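Local coordinates for periplasmic beta-glucosidase (Pseudomonas aeruginosa, PDB 6R5T), which probably hydrolyses terminal, non-reducing beta-D-glucosyl residues of beta-glucosides in the periplasm, releasing beta-D-glucose, at residues V364-R369 and D533-T538; L523-E528 and M565-S570; V408-G413 and N547-V552. The protein carries 1 engineered substitution. All coordinates share one frame; numbering follows the deposited sequence. Where two conformers were deposited one is given.

Interaction 1: residues V364-R369 and D533-T538; sequences VLLKNR and DAILET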
ATOM      1  N   VAL A 364      20.479 -16.808   8.473  1.00 11.27           N
ATOM      2  CA  VAL A 364      20.258 -15.769   9.506  1.00 11.62           C
ATOM      3  C   VAL A 364      19.741 -16.440  10.757  1.00 12.58           C
ATOM      4  O   VAL A 364      18.635 -17.057  10.749  1.00 12.47           O
ATOM      5  CB  VAL A 364      19.309 -14.631   9.035  1.00 12.24           C
ATOM      6  CG1 VAL A 364      19.184 -13.589  10.122  1.00 11.37           C
ATOM      7  CG2 VAL A 364      19.771 -13.983   7.752  1.00 12.09           C
ATOM      8  N   LEU A 365      20.479 -16.307  11.843  1.00 12.28           N
ATOM      9  CA  LEU A 365      19.980 -16.814  13.137  1.00 12.61           C
ATOM     10  C   LEU A 365      19.029 -15.783  13.713  1.00 11.92           C
ATOM     11  O   LEU A 365      19.433 -14.642  14.016  1.00 12.44           O
ATOM     12  CB  LEU A 365      21.185 -17.075  14.055  1.00 13.53           C
ATOM     13  CG  LEU A 365      20.819 -17.672  15.408  1.00 13.44           C
ATOM     14  CD1 LEU A 365      20.163 -19.037  15.263  1.00 12.33           C
ATOM     15  CD2 LEU A 365      22.070 -17.781  16.270  1.00 12.88           C
ATOM     16  N   LEU A 366      17.767 -16.133  13.863  1.00 12.27           N
ATOM     17  CA  LEU A 366      16.747 -15.198  14.355  1.00 12.79           C
ATOM     18  C   LEU A 366      16.500 -15.362  15.860  1.00 12.82           C
ATOM     19  O   LEU A 366      16.017 -14.405  16.465  1.00 13.70           O
ATOM     20  CB  LEU A 366      15.460 -15.408  13.573  1.00 13.79           C
ATOM     21  CG  LEU A 366      15.508 -14.973  12.097  1.00 13.00           C
ATOM     22  CD1 LEU A 366      14.217 -15.269  11.416  1.00 14.79           C
ATOM     23  CD2 LEU A 366      15.817 -13.500  12.002  1.00 15.05           C
ATOM     24  N   LYS A 367      16.739 -16.544  16.412  1.00 13.20           N
ATOM     25  CA  LYS A 367      16.469 -16.816  17.846  1.00 12.58           C
ATOM     26  C   LYS A 367      17.325 -17.999  18.265  1.00 13.21           C
ATOM     27  O   LYS A 367      17.503 -18.909  17.485  1.00 14.63           O
ATOM     28  CB  LYS A 367      15.010 -17.141  18.115  1.00 13.12           C
ATOM     29  CG  LYS A 367      14.663 -17.352  19.587  1.00 13.88           C
ATOM     30  CD  LYS A 367      13.222 -17.675  19.864  1.00 16.38           C
ATOM     31  CE  LYS A 367      13.005 -17.811  21.371  1.00 16.80           C
ATOM     32  NZ  LYS A 367      11.620 -18.192  21.716  1.00 18.88           N
ATOM     33  N   ASN A 368      17.855 -17.963  19.489  1.00 13.77           N
ATOM     34  CA  ASN A 368      18.657 -19.077  19.999  1.00 14.73           C
ATOM     35  C   ASN A 368      18.595 -19.023  21.528  1.00 16.46           C
ATOM     36  O   ASN A 368      19.491 -18.435  22.120  1.00 20.09           O
ATOM     37  CB  ASN A 368      20.099 -19.017  19.545  1.00 15.65           C
ATOM     38  CG  ASN A 368      20.872 -20.292  19.853  1.00 16.41           C
ATOM     39  OD1 ASN A 368      20.285 -21.355  20.042  1.00 17.60           O
ATOM     40  ND2 ASN A 368      22.176 -20.172  19.895  1.00 15.16           N
ATOM     41  N   ARG A 369      17.603 -19.669  22.110  1.00 18.50           N
ATOM     42  CA  ARG A 369      17.351 -19.623  23.581  1.00 21.44           C
ATOM     43  C   ARG A 369      18.397 -20.503  24.275  1.00 22.03           C
ATOM     44  O   ARG A 369      18.510 -21.709  23.937  1.00 20.98           O
ATOM     45  CB  ARG A 369      15.914 -20.078  23.872  1.00 24.87           C
ATOM     46  CG  ARG A 369      15.492 -20.036  25.344  1.00 30.60           C
ATOM     47  CD  ARG A 369      14.176 -20.751  25.652  1.00 38.14           C
ATOM     48  NE  ARG A 369      14.442 -22.142  26.021  1.00 49.12           N
ATOM     49  CZ  ARG A 369      13.557 -23.103  26.285  1.00 61.75           C
ATOM     50  NH1 ARG A 369      12.250 -22.884  26.226  1.00 67.73           N
ATOM     51  NH2 ARG A 369      14.008 -24.311  26.594  1.00 64.97           N
ATOM     52  N   ASP A 533      12.543 -22.806  20.277  1.00 15.73           N
ATOM     53  CA  ASP A 533      13.758 -22.594  21.091  1.00 17.36           C
ATOM     54  C   ASP A 533      14.858 -21.982  20.231  1.00 16.94           C
ATOM     55  O   ASP A 533      15.674 -21.277  20.761  1.00 18.52           O
ATOM     56  CB  ASP A 533      14.198 -23.894  21.737  1.00 19.82           C
ATOM     57  CG  ASP A 533      13.106 -24.377  22.689  1.00 24.59           C
ATOM     58  OD1 ASP A 533      12.728 -23.599  23.601  1.00 26.58           O
ATOM     59  OD2 ASP A 533      12.526 -25.454  22.444  1.00 22.14           O
ATOM     60  N   ALA A 534      14.904 -22.269  18.923  1.00 15.06           N
ATOM     61  CA  ALA A 534      15.862 -21.587  18.046  1.00 13.36           C
ATOM     62  C   ALA A 534      15.220 -21.467  16.673  1.00 13.24           C
ATOM     63  O   ALA A 534      14.346 -22.302  16.338  1.00 14.60           O
ATOM     64  CB  ALA A 534      17.191 -22.279  17.938  1.00 13.96           C
ATOM     65  N   ILE A 535      15.602 -20.450  15.922  1.00 12.69           N
ATOM     66  CA  ILE A 535      15.027 -20.211  14.563  1.00 12.79           C
ATOM     67  C   ILE A 535      16.157 -19.808  13.635  1.00 12.61           C
ATOM     68  O   ILE A 535      16.854 -18.856  13.951  1.00 13.02           O
ATOM     69  CB  ILE A 535      13.978 -19.090  14.576  1.00 13.33           C
ATOM     70  CG1 ILE A 535      12.828 -19.348  15.530  1.00 13.38           C
ATOM     71  CG2 ILE A 535      13.446 -18.838  13.165  1.00 13.64           C
ATOM     72  CD1 ILE A 535      11.897 -18.198  15.700  1.00 13.64           C
ATOM     73  N   LEU A 536      16.325 -20.555  12.554  1.00 12.84           N
ATOM     74  CA  LEU A 536      17.360 -20.282  11.544  1.00 12.68           C
ATOM     75  C   LEU A 536      16.629 -20.018  10.225  1.00 12.82           C
ATOM     76  O   LEU A 536      15.928 -20.875   9.720  1.00 13.61           O
ATOM     77  CB  LEU A 536      18.321 -21.455  11.403  1.00 13.10           C
ATOM     78  CG  LEU A 536      19.480 -21.267  10.441  1.00 13.50           C
ATOM     79  CD1 LEU A 536      20.414 -20.143  10.960  1.00 13.84           C
ATOM     80  CD2 LEU A 536      20.219 -22.590  10.194  1.00 14.77           C
ATOM     81  N   GLU A 537      16.794 -18.812   9.708  1.00 11.73           N
ATOM     82  CA  GLU A 537      16.262 -18.415   8.388  1.00 12.67           C
ATOM     83  C   GLU A 537      17.218 -18.917   7.305  1.00 13.64           C
ATOM     84  O   GLU A 537      18.390 -18.475   7.317  1.00 12.43           O
ATOM     85  CB  GLU A 537      16.100 -16.901   8.382  1.00 12.64           C
ATOM     86  CG  GLU A 537      15.804 -16.332   7.003  1.00 13.26           C
ATOM     87  CD  GLU A 537      14.459 -16.768   6.511  1.00 14.02           C
ATOM     88  OE1 GLU A 537      13.477 -16.032   6.775  1.00 15.53           O
ATOM     89  OE2 GLU A 537      14.358 -17.863   5.888  1.00 13.09           O
ATOM     90  N   THR A 538      16.761 -19.790   6.404  1.00 11.47           N
ATOM     91  CA  THR A 538      17.641 -20.353   5.370  1.00 12.19           C
ATOM     92  C   THR A 538      17.166 -19.966   3.971  1.00 12.56           C
ATOM     93  O   THR A 538      17.781 -20.419   2.971  1.00 14.06           O
ATOM     94  CB  THR A 538      17.749 -21.883   5.478  1.00 12.34           C
ATOM     95  OG1 THR A 538      16.594 -22.537   4.946  1.00 12.73           O
ATOM     96  CG2 THR A 538      17.979 -22.286   6.916  1.00 13.63           C
TER
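A psi of -27° at L366 kinks strand 364-368 so that L366 and K367 both stand opposite I535, the signature of a classic beta bulge. The strand lies at one end of the six-strand order of the mixed sheet of the glycoside hydrolase family 3 C-terminal domain, an alpha/beta sandwich, and L365 bonds through its backbone to L614. It runs antiparallel to 534-537, at 175° and with the axes 4.4 Å apart at closest approach. The single carbonyl of I535 serves both bulge residues: L366 N reaches I535 O at 2.9 Å within the carbonyl plane, K367 N the same I535 O in a weak bond of 3.4 Å. On the N-terminal side of the bulge, V364 and E537 form a hydrogen-bonded antiparallel pair, E537 N lying 2.7 Å from V364 O.

L366 has CG anti to its carbonyl carbon (chi1 -69°). Its side chain crosses that of I535 obliquely, CB resting 4.0 Å from I535 CG2, while L366 CD1 lies alongside E537 CB. The E537 carboxylate bonds to N519 ND2 and W539 N. K367 stays fully extended from CB to NZ, so that its ammonium reaches the carbonyls of Q529, in helix 526-531, and of A532, just past its end. At the R369 end of the ladder the D533 carboxylate sits over one face of the guanidinium, its plane steeply inclined to it, a purely electrostatic pair whose geometry is uncertain because D533 OD1 is modelled too close. The backbone bond is firmer: R369 N points at D533 O, 2.9 Å away, nearly along the C=O axis.

Interaction 2: residues L523-E528 and M565-S570; sequences LSLGWE and MSFPRS
The CB of F567 points toward 523-528, and the CD2 side of its ring meets that segment in two ways. L525, with CG anti to its carbonyl carbon, lies alongside the ring and points the same way, so its CD1 comes to the ring edge near the plane, 4.1 Å from F567 CD2. L523 contributes backbone instead: its N sits over one ring face, and L523 O approaches F567 CD2 at 3.4 Å. The tip of the ring, CZ, packs against E537 OE1 of strand 534-537. Farther along, S524 CB presses on the R569 carbonyl, 3.3 Å from R569 O. L525 is at the N-cap position of helix 526-531 in the family 3 C-terminal domain, and two waters link this helix start to 568-569. One water is held three ways: it donates to L523 O at 2.7 Å and to P568 O at 2.9 Å, and accepts from L525 N. A second donates to R569 O at 2.6 Å and accepts a weak bond from G526 N in the first turn. The polar end of S570 is bound to E602, and S570 also packs on T491 of the second subunit.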
ATOM      1  N   LEU A 523       8.428 -13.468   6.498  1.00 13.57           N
ATOM      2  CA  LEU A 523       7.274 -14.170   7.090  1.00 13.26           C
ATOM      3  C   LEU A 523       6.927 -13.530   8.412  1.00 12.12           C
ATOM      4  O   LEU A 523       7.805 -12.914   9.053  1.00 14.08           O
ATOM      5  CB  LEU A 523       7.575 -15.647   7.372  1.00 14.83           C
ATOM      6  CG  LEU A 523       7.975 -16.501   6.169  1.00 15.99           C
ATOM      7  CD1 LEU A 523       8.331 -17.922   6.608  1.00 16.37           C
ATOM      8  CD2 LEU A 523       6.875 -16.494   5.151  1.00 16.49           C
ATOM      9  N   SER A 524       5.648 -13.629   8.756  1.00 12.82           N
ATOM     10  CA  SER A 524       5.124 -13.216  10.075  0.50 13.83           C
ATOM     11  C   SER A 524       5.353 -14.374  11.066  1.00 13.01           C
ATOM     12  O   SER A 524       4.765 -15.470  10.846  1.00 14.99           O
ATOM     13  CB  SER A 524       3.685 -12.827   9.967  0.50 17.13           C
ATOM     14  OG  SER A 524       2.896 -13.881   9.532  0.50 21.30           O
ATOM     15  N   LEU A 525       6.183 -14.131  12.086  1.00 13.04           N
ATOM     16  CA  LEU A 525       6.719 -15.233  12.926  1.00 13.27           C
ATOM     17  C   LEU A 525       6.494 -14.968  14.414  1.00 13.23           C
ATOM     18  O   LEU A 525       7.294 -15.445  15.225  1.00 13.39           O
ATOM     19  CB  LEU A 525       8.196 -15.373  12.602  1.00 13.23           C
ATOM     20  CG  LEU A 525       8.489 -15.897  11.196  1.00 14.73           C
ATOM     21  CD1 LEU A 525       9.941 -15.730  10.823  1.00 15.45           C
ATOM     22  CD2 LEU A 525       8.092 -17.381  11.070  1.00 15.60           C
ATOM     23  N   GLY A 526       5.416 -14.276  14.766  1.00 13.15           N
ATOM     24  CA  GLY A 526       5.241 -13.907  16.187  1.00 13.83           C
ATOM     25  C   GLY A 526       5.122 -15.147  17.066  1.00 14.51           C
ATOM     26  O   GLY A 526       5.751 -15.147  18.128  1.00 15.97           O
ATOM     27  N   TRP A 527       4.331 -16.151  16.678  1.00 14.47           N
ATOM     28  CA  TRP A 527       4.165 -17.363  17.536  1.00 15.16           C
ATOM     29  C   TRP A 527       5.513 -18.057  17.635  1.00 14.84           C
ATOM     30  O   TRP A 527       5.922 -18.521  18.717  1.00 13.76           O
ATOM     31  CB  TRP A 527       3.102 -18.315  16.988  1.00 16.59           C
ATOM     32  CG  TRP A 527       2.933 -19.547  17.822  1.00 17.83           C
ATOM     33  CD1 TRP A 527       1.993 -19.744  18.802  1.00 20.90           C
ATOM     34  CD2 TRP A 527       3.692 -20.757  17.756  1.00 19.35           C
ATOM     35  NE1 TRP A 527       2.137 -20.990  19.352  1.00 19.57           N
ATOM     36  CE2 TRP A 527       3.202 -21.610  18.774  1.00 18.44           C
ATOM     37  CE3 TRP A 527       4.769 -21.171  16.989  1.00 17.53           C
ATOM     38  CZ2 TRP A 527       3.736 -22.878  18.974  1.00 19.00           C
ATOM     39  CZ3 TRP A 527       5.317 -22.409  17.211  1.00 20.84           C
ATOM     40  CH2 TRP A 527       4.789 -23.250  18.190  1.00 20.43           C
ATOM     41  N   GLU A 528       6.200 -18.147  16.506  1.00 12.80           N
ATOM     42  CA  GLU A 528       7.504 -18.853  16.444  1.00 13.85           C
ATOM     43  C   GLU A 528       8.535 -18.160  17.343  1.00 14.42           C
ATOM     44  O   GLU A 528       9.278 -18.825  18.087  1.00 14.33           O
ATOM     45  CB  GLU A 528       7.963 -18.946  14.987  1.00 14.39           C
ATOM     46  CG  GLU A 528       7.055 -19.794  14.119  1.00 14.27           C
ATOM     47  CD  GLU A 528       5.744 -19.152  13.649  1.00 15.38           C
ATOM     48  OE1 GLU A 528       5.479 -17.933  13.899  1.00 14.31           O
ATOM     49  OE2 GLU A 528       4.900 -19.875  13.056  1.00 16.82           O
ATOM     50  N   MET A 565      15.621  -7.113   4.531  1.00 11.83           N
ATOM     51  CA  MET A 565      14.208  -6.670   4.419  1.00 11.81           C
ATOM     52  C   MET A 565      13.595  -6.881   5.794  1.00 13.78           C
ATOM     53  O   MET A 565      13.864  -7.910   6.456  1.00 13.44           O
ATOM     54  CB  MET A 565      13.519  -7.489   3.341  1.00 13.57           C
ATOM     55  CG  MET A 565      12.175  -6.949   2.917  1.00 14.72           C
ATOM     56  SD  MET A 565      11.667  -7.757   1.370  1.00 14.82           S
ATOM     57  CE  MET A 565      10.035  -7.040   1.223  1.00 16.77           C
ATOM     58  N   SER A 566      12.825  -5.915   6.227  1.00 11.68           N
ATOM     59  CA  SER A 566      12.142  -5.896   7.547  1.00 13.46           C
ATOM     60  C   SER A 566      11.098  -7.016   7.567  1.00 13.06           C
ATOM     61  O   SER A 566      10.432  -7.234   6.546  1.00 14.06           O
ATOM     62  CB  SER A 566      11.509  -4.547   7.700  1.00 14.70           C
ATOM     63  OG  SER A 566      12.510  -3.552   7.825  1.00 17.36           O
ATOM     64  N   PHE A 567      10.941  -7.732   8.687  1.00 12.38           N
ATOM     65  CA  PHE A 567       9.930  -8.800   8.804  1.00 12.75           C
ATOM     66  C   PHE A 567       8.734  -8.232   9.547  1.00 12.20           C
ATOM     67  O   PHE A 567       8.860  -7.904  10.736  1.00 13.13           O
ATOM     68  CB  PHE A 567      10.486 -10.023   9.519  1.00 12.43           C
ATOM     69  CG  PHE A 567      11.243 -10.976   8.631  1.00 11.67           C
ATOM     70  CD1 PHE A 567      12.090 -10.551   7.629  1.00 12.82           C
ATOM     71  CD2 PHE A 567      11.134 -12.344   8.830  1.00 12.56           C
ATOM     72  CE1 PHE A 567      12.777 -11.440   6.811  1.00 13.86           C
ATOM     73  CE2 PHE A 567      11.874 -13.223   8.050  1.00 14.10           C
ATOM     74  CZ  PHE A 567      12.667 -12.795   7.021  1.00 14.98           C
ATOM     75  N   PRO A 568       7.582  -8.068   8.875  1.00 13.91           N
ATOM     76  CA  PRO A 568       6.430  -7.463   9.507  1.00 13.98           C
ATOM     77  C   PRO A 568       5.906  -8.421  10.563  1.00 14.41           C
ATOM     78  O   PRO A 568       6.001  -9.620  10.368  1.00 14.32           O
ATOM     79  CB  PRO A 568       5.368  -7.330   8.410  1.00 15.70           C
ATOM     80  CG  PRO A 568       6.120  -7.525   7.123  1.00 17.01           C
ATOM     81  CD  PRO A 568       7.311  -8.401   7.453  1.00 15.14           C
ATOM     82  N   ARG A 569       5.222  -7.877  11.571  1.00 13.42           N
ATOM     83  CA  ARG A 569       4.513  -8.743  12.559  1.00 13.88           C
ATOM     84  C   ARG A 569       3.333  -9.428  11.880  1.00 12.90           C
ATOM     85  O   ARG A 569       2.983 -10.555  12.288  1.00 14.42           O
ATOM     86  CB  ARG A 569       4.074  -7.951  13.785  1.00 14.66           C
ATOM     87  CG  ARG A 569       5.255  -7.462  14.586  1.00 17.23           C
ATOM     88  CD  ARG A 569       4.777  -6.554  15.692  1.00 18.34           C
ATOM     89  NE  ARG A 569       5.899  -5.937  16.362  1.00 20.37           N
ATOM     90  CZ  ARG A 569       6.623  -6.489  17.324  1.00 22.30           C
ATOM     91  NH1 ARG A 569       6.325  -7.676  17.790  1.00 23.10           N
ATOM     92  NH2 ARG A 569       7.627  -5.804  17.833  1.00 27.92           N
ATOM     93  N   SER A 570       2.700  -8.799  10.895  1.00 12.97           N
ATOM     94  CA  SER A 570       1.608  -9.423  10.145  1.00 12.30           C
ATOM     95  C   SER A 570       1.445  -8.697   8.819  1.00 11.80           C
ATOM     96  O   SER A 570       1.932  -7.577   8.667  1.00 12.63           O
ATOM     97  CB  SER A 570       0.306  -9.403  10.916  1.00 14.84           C
ATOM     98  OG  SER A 570      -0.175  -8.070  11.006  1.00 15.79           O
TER
HETATM   99  O   HOH W   1       7.779 -11.666  11.466  1.00 15.70           O
HETATM  100  O   HOH W   2       3.927 -12.067  14.150  1.00 40.55           O

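Interaction 3: residues V408-G413 and N547-V552; sequences VTVYQG and NAIADV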
ATOM      1  N   VAL A 408      21.154 -30.988  -2.211  1.00 13.66           N
ATOM      2  CA  VAL A 408      21.280 -31.571  -0.858  1.00 14.79           C
ATOM      3  C   VAL A 408      20.126 -31.060   0.006  1.00 14.50           C
ATOM      4  O   VAL A 408      20.111 -29.843   0.314  1.00 15.74           O
ATOM      5  CB  VAL A 408      22.639 -31.252  -0.245  1.00 14.99           C
ATOM      6  CG1 VAL A 408      22.770 -31.909   1.124  1.00 15.77           C
ATOM      7  CG2 VAL A 408      23.794 -31.617  -1.157  1.00 14.87           C
ATOM      8  N   THR A 409      19.222 -31.931   0.394  1.00 15.41           N
ATOM      9  CA  THR A 409      18.135 -31.569   1.330  1.00 15.29           C
ATOM     10  C   THR A 409      18.656 -31.291   2.746  1.00 16.26           C
ATOM     11  O   THR A 409      19.789 -31.629   3.096  1.00 15.60           O
ATOM     12  CB  THR A 409      17.053 -32.645   1.386  1.00 17.60           C
ATOM     13  OG1 THR A 409      17.646 -33.771   2.044  1.00 17.51           O
ATOM     14  CG2 THR A 409      16.515 -33.024   0.020  1.00 16.40           C
ATOM     15  N   VAL A 410      17.825 -30.647   3.546  1.00 14.64           N
ATOM     16  CA  VAL A 410      18.190 -30.437   4.971  1.00 15.31           C
ATOM     17  C   VAL A 410      18.399 -31.804   5.615  1.00 16.18           C
ATOM     18  O   VAL A 410      19.432 -31.983   6.266  1.00 15.74           O
ATOM     19  CB  VAL A 410      17.147 -29.615   5.721  1.00 16.74           C
ATOM     20  CG1 VAL A 410      17.461 -29.596   7.206  1.00 18.23           C
ATOM     21  CG2 VAL A 410      17.080 -28.230   5.127  1.00 17.61           C
ATOM     22  N   TYR A 411      17.491 -32.749   5.387  1.00 16.23           N
ATOM     23  CA  TYR A 411      17.678 -34.113   5.939  1.00 18.72           C
ATOM     24  C   TYR A 411      19.042 -34.677   5.537  1.00 17.71           C
ATOM     25  O   TYR A 411      19.810 -35.183   6.359  1.00 17.52           O
ATOM     26  CB  TYR A 411      16.536 -35.025   5.519  1.00 18.65           C
ATOM     27  CG  TYR A 411      16.723 -36.399   6.095  1.00 21.74           C
ATOM     28  CD1 TYR A 411      17.497 -37.337   5.435  1.00 24.50           C
ATOM     29  CD2 TYR A 411      16.181 -36.715   7.320  1.00 20.75           C
ATOM     30  CE1 TYR A 411      17.683 -38.600   5.967  1.00 26.83           C
ATOM     31  CE2 TYR A 411      16.357 -37.975   7.871  1.00 24.65           C
ATOM     32  CZ  TYR A 411      17.151 -38.885   7.209  1.00 27.48           C
ATOM     33  OH  TYR A 411      17.345 -40.124   7.742  1.00 31.64           O
ATOM     34  N   GLN A 412      19.396 -34.635   4.250  1.00 17.35           N
ATOM     35  CA  GLN A 412      20.635 -35.241   3.759  1.00 18.11           C
ATOM     36  C   GLN A 412      21.834 -34.515   4.323  1.00 17.74           C
ATOM     37  O   GLN A 412      22.846 -35.157   4.611  1.00 19.08           O
ATOM     38  CB  GLN A 412      20.640 -35.274   2.222  1.00 19.57           C
ATOM     39  CG  GLN A 412      21.810 -36.035   1.656  1.00 21.34           C
ATOM     40  CD  GLN A 412      21.684 -37.504   1.989  1.00 25.72           C
ATOM     41  OE1 GLN A 412      20.653 -38.108   1.732  1.00 33.26           O
ATOM     42  NE2 GLN A 412      22.668 -38.031   2.704  1.00 28.03           N
ATOM     43  N   GLY A 413      21.755 -33.189   4.491  1.00 15.73           N
ATOM     44  CA  GLY A 413      22.860 -32.429   5.092  1.00 15.94           C
ATOM     45  C   GLY A 413      23.106 -32.892   6.525  1.00 15.32           C
ATOM     46  O   GLY A 413      24.288 -33.048   6.922  1.00 16.54           O
ATOM     47  N   ASN A 547      23.753 -28.936   3.141  1.00 15.10           N
ATOM     48  CA  ASN A 547      25.105 -29.046   3.757  1.00 16.17           C
ATOM     49  C   ASN A 547      25.484 -27.743   4.459  1.00 15.94           C
ATOM     50  O   ASN A 547      25.986 -27.776   5.603  1.00 16.77           O
ATOM     51  CB  ASN A 547      26.163 -29.409   2.729  1.00 16.82           C
ATOM     52  CG  ASN A 547      26.198 -30.881   2.380  1.00 18.66           C
ATOM     53  OD1 ASN A 547      25.931 -31.733   3.234  1.00 17.64           O
ATOM     54  ND2 ASN A 547      26.561 -31.168   1.112  1.00 18.51           N
ATOM     55  N   ALA A 548      25.155 -26.590   3.880  1.00 15.13           N
ATOM     56  CA  ALA A 548      25.458 -25.298   4.514  1.00 15.81           C
ATOM     57  C   ALA A 548      24.622 -25.157   5.803  1.00 13.90           C
ATOM     58  O   ALA A 548      25.111 -24.635   6.820  1.00 13.79           O
ATOM     59  CB  ALA A 548      25.241 -24.179   3.540  1.00 16.10           C
ATOM     60  N   ILE A 549      23.365 -25.597   5.756  1.00 13.65           N
ATOM     61  CA  ILE A 549      22.467 -25.531   6.934  1.00 13.91           C
ATOM     62  C   ILE A 549      23.015 -26.433   8.050  1.00 14.50           C
ATOM     63  O   ILE A 549      23.148 -25.978   9.188  1.00 13.74           O
ATOM     64  CB  ILE A 549      21.024 -25.842   6.527  1.00 13.51           C
ATOM     65  CG1 ILE A 549      20.476 -24.758   5.596  1.00 13.50           C
ATOM     66  CG2 ILE A 549      20.166 -26.026   7.755  1.00 13.95           C
ATOM     67  CD1 ILE A 549      19.228 -25.138   4.927  1.00 13.36           C
ATOM     68  N   ALA A 550      23.396 -27.675   7.738  1.00 14.78           N
ATOM     69  CA  ALA A 550      24.022 -28.535   8.747  1.00 16.10           C
ATOM     70  C   ALA A 550      25.314 -27.915   9.278  1.00 14.83           C
ATOM     71  O   ALA A 550      25.540 -28.026  10.478  1.00 17.12           O
ATOM     72  CB  ALA A 550      24.235 -29.914   8.189  1.00 15.39           C
ATOM     73  N   ASP A 551      26.132 -27.268   8.454  1.00 14.57           N
ATOM     74  CA  ASP A 551      27.360 -26.600   8.897  1.00 16.70           C
ATOM     75  C   ASP A 551      27.021 -25.596   9.993  1.00 16.99           C
ATOM     76  O   ASP A 551      27.759 -25.525  10.975  1.00 17.50           O
ATOM     77  CB  ASP A 551      28.053 -25.915   7.727  1.00 17.21           C
ATOM     78  CG  ASP A 551      28.712 -26.863   6.732  1.00 19.53           C
ATOM     79  OD1 ASP A 551      28.927 -28.074   7.097  1.00 19.80           O
ATOM     80  OD2 ASP A 551      28.942 -26.399   5.595  1.00 19.07           O
ATOM     81  N   VAL A 552      25.934 -24.833   9.850  1.00 15.18           N
ATOM     82  CA  VAL A 552      25.561 -23.840  10.869  1.00 15.52           C
ATOM     83  C   VAL A 552      24.981 -24.548  12.068  1.00 15.34           C
ATOM     84  O   VAL A 552      25.382 -24.200  13.184  1.00 15.62           O
ATOM     85  CB  VAL A 552      24.590 -22.803  10.290  1.00 15.98           C
ATOM     86  CG1 VAL A 552      23.807 -22.105  11.395  1.00 17.03           C
ATOM     87  CG2 VAL A 552      25.413 -21.869   9.438  1.00 19.23           C
TER
HETATM   88  O   HOH W   3      26.564 -31.837   5.907  1.00 18.91           O
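The start of helix 410-418, with the residue before its cap, meets helix 545-553 in a close contact, part apolar and part polar, bridged by one water, within the C-terminal domain and away from the annotated sites. The evidence for closeness is at G413, which has no side chain: its CA lies 4.3 Å from N547 CA, and A550 CB sits 3.4 Å from G413 O, so that helix backbone meets helix surface directly. One turn away, V410 and I549 cross at about a right angle, V410 CG2 touching I549 CD1 at 3.8 Å. V410 has CG2 anti to its carbonyl carbon, as I549 has CG1, which directs these tips at each other. V410 also touches M518 and I549 touches V516, both on strand 513-518. The pair therefore forms part of the helical layer laid on the central sheet of this alpha/beta sandwich.

Helix 410-418 starts at T409, an N-cap whose OG1 accepts from Q412 N at 2.9 Å with an N-H...O angle of 163°. Just ahead, V408 crosses N547 roughly perpendicularly, its CG2 lying 3.6 Å from N547 ND2 and its CG1 close to the amide carbon. The amide of N547 is pinned at both ends: ND2 bonds to E544 OE1, and OD1 receives N416 ND2 as well as the bridging water. That water donates to N547 OD1 at 2.7 Å and to G413 O at 2.8 Å. One turn on from N547, the D551 carboxylate forms salt bridges with R356 and R360 of helix 352-362.

From the N terminus the segments run 364-369, 408-413, 523-528, 533-538, 547-552 and 565-570. Interaction 1 closes first, at 533-538, across 163 residues; interaction 3 closes at 547-552 across 133; interaction 2 closes last, at 565-570, across 36. Every pair alternates, so all three loops cross and none nests. Strand 534-537 is the hub: E537 and I535 touch F567 and E528 of interaction 2, while T538 and L536 touch I549 and V552 of interaction 3. Interactions 2 and 3 do not meet, their nearest atoms being about 13 Å apart. Strand 534-537 is thus joined to strand 364-368, to the region where the start of helix 526-531 meets loop 565-570, and to the helix pair 410-418 and 545-553.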